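Local coordinates for uncharacterized protein (Bacteroides caccae, PDB 4R4K) that is of unknown function but adopts a cystatin-like fold of the NTF2 clan, a helix-and-curved-sheet architecture whose relatives often enclose a pocket, at residues S14-D17 with K18-S22; P52-K55 with E56-P59. All coordinates share one frame; numbering follows the deposited sequence. Where two conformers were deposited one is given.

In the fold
From the N terminus the chain first forms helix 12-21; contact 1 lies along it, joining successive turns, and ends at Ser22, the N-cap of helix 23-28. Two short strands, 38-41 and 48-51, pair next, and contact 2 folds the chain leaving them into a tight turn. Each contact closes only a local turn; they follow in series and neither nest nor cross. The centres of contacts 1 and 2 are about 19 Å apart, and the two do not touch. Both lean on the five-stranded antiparallel sheet, 14-22 on strand 104-110 through Phe15 and Leu16, and 52-59 on strand 116-123 through Phe53 and Trp58, while Lys57 and Pro59 touch helix 135-152.

Contact 1: S14-D17 with K18-S22; sequences SFLD and KFTSS
Ser14 accepts the Lys18 amide through its carbonyl, with 3.2 Å between Ser14 O and Lys18 N, in the i to i+4 pattern of the alpha-helix 12-21. One residue on, Phe15 O receives Phe19 N at 2.8 Å. The same two residues also meet through their rings, which project alongside one another from successive turns. CZ of Phe15 comes within 3.5 Å of CD1 of Phe19, and the planes are inclined at 46°, so the pair is oblique. CB of Phe19 lies over one face of the Phe15 ring, off toward its rim, in a CH-pi contact. With CG of Phe19 anti to the backbone N (chi1 -176°), its ring runs beside that of Phe15 instead of lying across it. Phe15 also meets the ring of Trp116 and touches Phe108 of strand 104-110.

Leu16 follows with its CD1 methyl obliquely placed against the Phe19 ring, 4.3 Å from CD2 of Phe19. Its carbonyl takes the Thr20 amide, Leu16 O to Thr20 N being 2.9 Å, and Thr20 OG1 lies close enough to share the same oxygen. That hydroxyl is turned back over the helix (chi1 54°), where it also meets two waters. Asp17 reaches Thr20 by way of both. The bridge through OD1 of Asp17 is the less sure, since it holds for one of two conformers of that side chain; the other runs from the backbone, where a water donates to Asp17 O at 2.8 Å and lies 2.6 Å from OG1 of Thr20.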
loop_
_atom_site.group_PDB
_atom_site.type_symbol
_atom_site.label_atom_id
_atom_site.label_comp_id
_atom_site.label_asym_id
_atom_site.label_seq_id
_atom_site.Cartn_x
_atom_site.Cartn_y
_atom_site.Cartn_z
ATOM N N SER A 14 16.269 1.920 6.235
ATOM C CA SER A 14 17.126 1.742 5.061
ATOM C C SER A 14 16.416 0.945 3.974
ATOM O O SER A 14 16.447 1.307 2.796
ATOM C CB SER A 14 18.444 1.063 5.458
ATOM O OG SER A 14 19.285 0.987 4.332
ATOM N N PHE A 15 15.766 -0.143 4.363
ATOM C CA PHE A 15 14.904 -0.888 3.444
ATOM C C PHE A 15 13.842 0.000 2.777
ATOM O O PHE A 15 13.622 -0.077 1.565
ATOM C CB PHE A 15 14.214 -2.051 4.173
ATOM C CG PHE A 15 12.902 -2.456 3.551
ATOM C CD1 PHE A 15 12.860 -3.272 2.418
ATOM C CD2 PHE A 15 11.701 -2.004 4.091
ATOM C CE1 PHE A 15 11.634 -3.660 1.869
ATOM C CE2 PHE A 15 10.483 -2.343 3.509
ATOM C CZ PHE A 15 10.453 -3.184 2.407
ATOM N N LEU A 16 13.141 0.789 3.585
ATOM C CA LEU A 16 12.018 1.559 3.060
ATOM C C LEU A 16 12.490 2.586 2.047
ATOM O O LEU A 16 11.844 2.791 1.010
ATOM C CB LEU A 16 11.264 2.203 4.201
ATOM C CG LEU A 16 9.955 2.862 3.807
ATOM C CD1 LEU A 16 8.974 1.852 3.237
ATOM C CD2 LEU A 16 9.380 3.581 5.017
ATOM N N ASP A 17 13.649 3.177 2.302
ATOM C CA ASP A 17 14.254 4.098 1.341
ATOM C C ASP A 17 14.579 3.405 0.011
ATOM O O ASP A 17 14.323 3.956 -1.060
ATOM C CB ASP A 17 15.483 4.785 1.946
ATOM C CG ASP A 17 15.103 5.873 2.951
ATOM O OD1 ASP A 17 13.918 6.274 2.989
ATOM O OD2 ASP A 17 15.991 6.340 3.695
ATOM N N LYS A 18 15.119 2.196 0.060
ATOM C CA LYS A 18 15.352 1.480 -1.179
ATOM C C LYS A 18 14.042 1.068 -1.885
ATOM O O LYS A 18 13.917 1.145 -3.106
ATOM C CB LYS A 18 16.282 0.292 -0.953
ATOM C CG LYS A 18 16.829 -0.226 -2.276
ATOM C CD LYS A 18 17.757 -1.406 -2.084
ATOM C CE LYS A 18 18.365 -1.813 -3.408
ATOM N NZ LYS A 18 19.244 -3.004 -3.284
ATOM N N PHE A 19 13.085 0.597 -1.097
ATOM C CA PHE A 19 11.775 0.153 -1.581
ATOM C C PHE A 19 11.096 1.267 -2.372
ATOM O O PHE A 19 10.557 1.027 -3.470
ATOM C CB PHE A 19 10.954 -0.232 -0.352
ATOM C CG PHE A 19 9.588 -0.813 -0.633
ATOM C CD1 PHE A 19 9.405 -2.190 -0.813
ATOM C CD2 PHE A 19 8.453 0.001 -0.639
ATOM C CE1 PHE A 19 8.134 -2.727 -1.037
ATOM C CE2 PHE A 19 7.194 -0.540 -0.828
ATOM C CZ PHE A 19 7.037 -1.898 -1.038
ATOM N N THR A 20 11.132 2.480 -1.831
ATOM C CA THR A 20 10.395 3.591 -2.452
ATOM C C THR A 20 11.198 4.241 -3.586
ATOM O O THR A 20 10.652 5.043 -4.326
ATOM C CB THR A 20 10.005 4.683 -1.432
ATOM O OG1 THR A 20 11.164 5.138 -0.729
ATOM C CG2 THR A 20 9.001 4.138 -0.467
ATOM N N SER A 21 12.475 3.897 -3.713
ATOM C CA SER A 21 13.349 4.547 -4.706
ATOM C C SER A 21 13.498 3.763 -6.016
ATOM O O SER A 21 14.035 4.295 -6.983
ATOM C CB SER A 21 14.725 4.814 -4.088
ATOM O OG SER A 21 15.472 3.608 -4.065
ATOM N N SER A 22 13.032 2.517 -6.061
ATOM C CA SER A 22 13.211 1.668 -7.248
ATOM C C SER A 22 12.032 0.728 -7.448
ATOM O O SER A 22 11.765 -0.126 -6.597
ATOM C CB SER A 22 14.476 0.808 -7.121
ATOM O OG SER A 22 14.552 -0.168 -8.156
HETATM O O HOH W 1 13.247 6.507 -1.346
HETATM O O HOH W 2 11.260 6.164 2.192
#

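Contact 2: P52-K55 with E56-P59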
loop_
_atom_site.group_PDB
_atom_site.type_symbol
_atom_site.label_atom_id
_atom_site.label_comp_id
_atom_site.label_asym_id
_atom_site.label_seq_id
_atom_site.Cartn_x
_atom_site.Cartn_y
_atom_site.Cartn_z
ATOM N N PRO A 52 -8.007 -11.688 -6.275
ATOM C CA PRO A 52 -6.687 -11.744 -5.635
ATOM C C PRO A 52 -5.913 -10.453 -5.855
ATOM O O PRO A 52 -5.934 -9.900 -6.950
ATOM C CB PRO A 52 -5.981 -12.896 -6.358
ATOM C CG PRO A 52 -7.084 -13.731 -6.916
ATOM C CD PRO A 52 -8.194 -12.779 -7.250
ATOM N N PHE A 53 -5.222 -9.992 -4.822
ATOM C CA PHE A 53 -4.415 -8.790 -4.940
ATOM C C PHE A 53 -3.029 -9.214 -5.423
ATOM O O PHE A 53 -2.148 -9.538 -4.643
ATOM C CB PHE A 53 -4.373 -8.058 -3.603
ATOM C CG PHE A 53 -3.998 -6.594 -3.704
ATOM C CD1 PHE A 53 -3.175 -6.107 -4.717
ATOM C CD2 PHE A 53 -4.433 -5.721 -2.737
ATOM C CE1 PHE A 53 -2.826 -4.768 -4.774
ATOM C CE2 PHE A 53 -4.078 -4.386 -2.785
ATOM C CZ PHE A 53 -3.282 -3.905 -3.812
ATOM N N THR A 54 -2.868 -9.203 -6.738
ATOM C CA THR A 54 -1.697 -9.727 -7.407
ATOM C C THR A 54 -0.834 -8.595 -7.980
ATOM O O THR A 54 -1.182 -7.411 -7.891
ATOM C CB THR A 54 -2.128 -10.655 -8.556
ATOM O OG1 THR A 54 -3.079 -9.967 -9.366
ATOM C CG2 THR A 54 -2.761 -11.915 -8.017
ATOM N N LYS A 55 0.319 -8.977 -8.526
ATOM C CA LYS A 55 1.339 -8.009 -8.945
ATOM C C LYS A 55 0.816 -6.999 -9.942
ATOM O O LYS A 55 1.148 -5.813 -9.864
ATOM C CB LYS A 55 2.549 -8.730 -9.532
ATOM C CG LYS A 55 3.681 -7.803 -9.931
ATOM C CD LYS A 55 4.782 -8.522 -10.694
ATOM C CE LYS A 55 5.710 -7.507 -11.357
ATOM N NZ LYS A 55 6.701 -8.120 -12.283
ATOM N N GLU A 56 -0.004 -7.447 -10.875
ATOM C CA GLU A 56 -0.493 -6.534 -11.908
ATOM C C GLU A 56 -1.398 -5.425 -11.323
ATOM O O GLU A 56 -1.596 -4.406 -11.954
ATOM C CB GLU A 56 -1.159 -7.291 -13.074
ATOM C CG GLU A 56 -2.651 -7.495 -12.941
ATOM C CD GLU A 56 -3.022 -8.596 -11.971
ATOM O OE1 GLU A 56 -2.123 -9.114 -11.275
ATOM O OE2 GLU A 56 -4.230 -8.936 -11.901
ATOM N N LYS A 57 -1.967 -5.636 -10.143
ATOM C CA LYS A 57 -2.832 -4.655 -9.495
ATOM C C LYS A 57 -2.103 -3.693 -8.561
ATOM O O LYS A 57 -2.679 -2.712 -8.119
ATOM C CB LYS A 57 -3.935 -5.377 -8.709
ATOM C CG LYS A 57 -4.850 -6.226 -9.591
ATOM C CD LYS A 57 -6.028 -6.786 -8.811
ATOM C CE LYS A 57 -6.868 -7.728 -9.658
ATOM N NZ LYS A 57 -6.214 -9.054 -9.847
ATOM N N TRP A 58 -0.845 -3.983 -8.247
ATOM C CA TRP A 58 -0.100 -3.214 -7.250
ATOM C C TRP A 58 0.208 -1.770 -7.656
ATOM O O TRP A 58 0.878 -1.553 -8.648
ATOM C CB TRP A 58 1.236 -3.904 -6.937
ATOM C CG TRP A 58 2.065 -3.167 -5.937
ATOM C CD1 TRP A 58 3.210 -2.446 -6.175
ATOM C CD2 TRP A 58 1.790 -3.052 -4.537
ATOM N NE1 TRP A 58 3.665 -1.884 -4.997
ATOM C CE2 TRP A 58 2.809 -2.235 -3.979
ATOM C CE3 TRP A 58 0.766 -3.534 -3.708
ATOM C CZ2 TRP A 58 2.842 -1.917 -2.630
ATOM C CZ3 TRP A 58 0.813 -3.221 -2.365
ATOM C CH2 TRP A 58 1.843 -2.424 -1.842
ATOM N N PRO A 59 -0.262 -0.788 -6.864
ATOM C CA PRO A 59 0.209 0.591 -7.056
ATOM C C PRO A 59 1.545 0.831 -6.361
ATOM O O PRO A 59 1.625 0.721 -5.138
ATOM C CB PRO A 59 -0.890 1.449 -6.389
ATOM C CG PRO A 59 -1.986 0.481 -6.013
ATOM C CD PRO A 59 -1.312 -0.838 -5.847
HETATM O O HOH W 3 1.798 -3.317 -10.578
#
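The backbone of 52-59 bends through a short 3-10 turn, in which Lys57 N bonds to Thr54 O at 3.0 Å and Trp58 N to Lys55 O at 3.2 Å. A water bridges Lys55 O and Trp58 O. Lys57 doubles back beside the turn, and a bend at its last torsion (chi4 75°) swings NZ onto Pro52 O, 3.0 Å away and almost in line with the carbonyl bond. The same NZ forms a salt bridge with OE2 of Glu56 at 2.9 Å, approaching from above the carboxylate plane. Replacing Lys57 with a methionine would probably leave Pro52 O without this donor and the Glu56 carboxylate without its countercharge. On the apolar side, Phe53 CE1 lies at the rim of the indole, 3.9 Å from CE3 of Trp58, while CD of Pro59 meets the Phe53 ring edge at CZ. Gln26 accepts the indole N-H of Trp58. Pro59 touches Trp125, which lines the pocket of a bound polyethylene glycol chain. Phe53 and Trp58 rest on strand 116-123, Phe53 and Lys57 touch Ile38 of strand 38-41, and on helix 135-152 Lys57 packs against Ile139 and Pro59 against Val142.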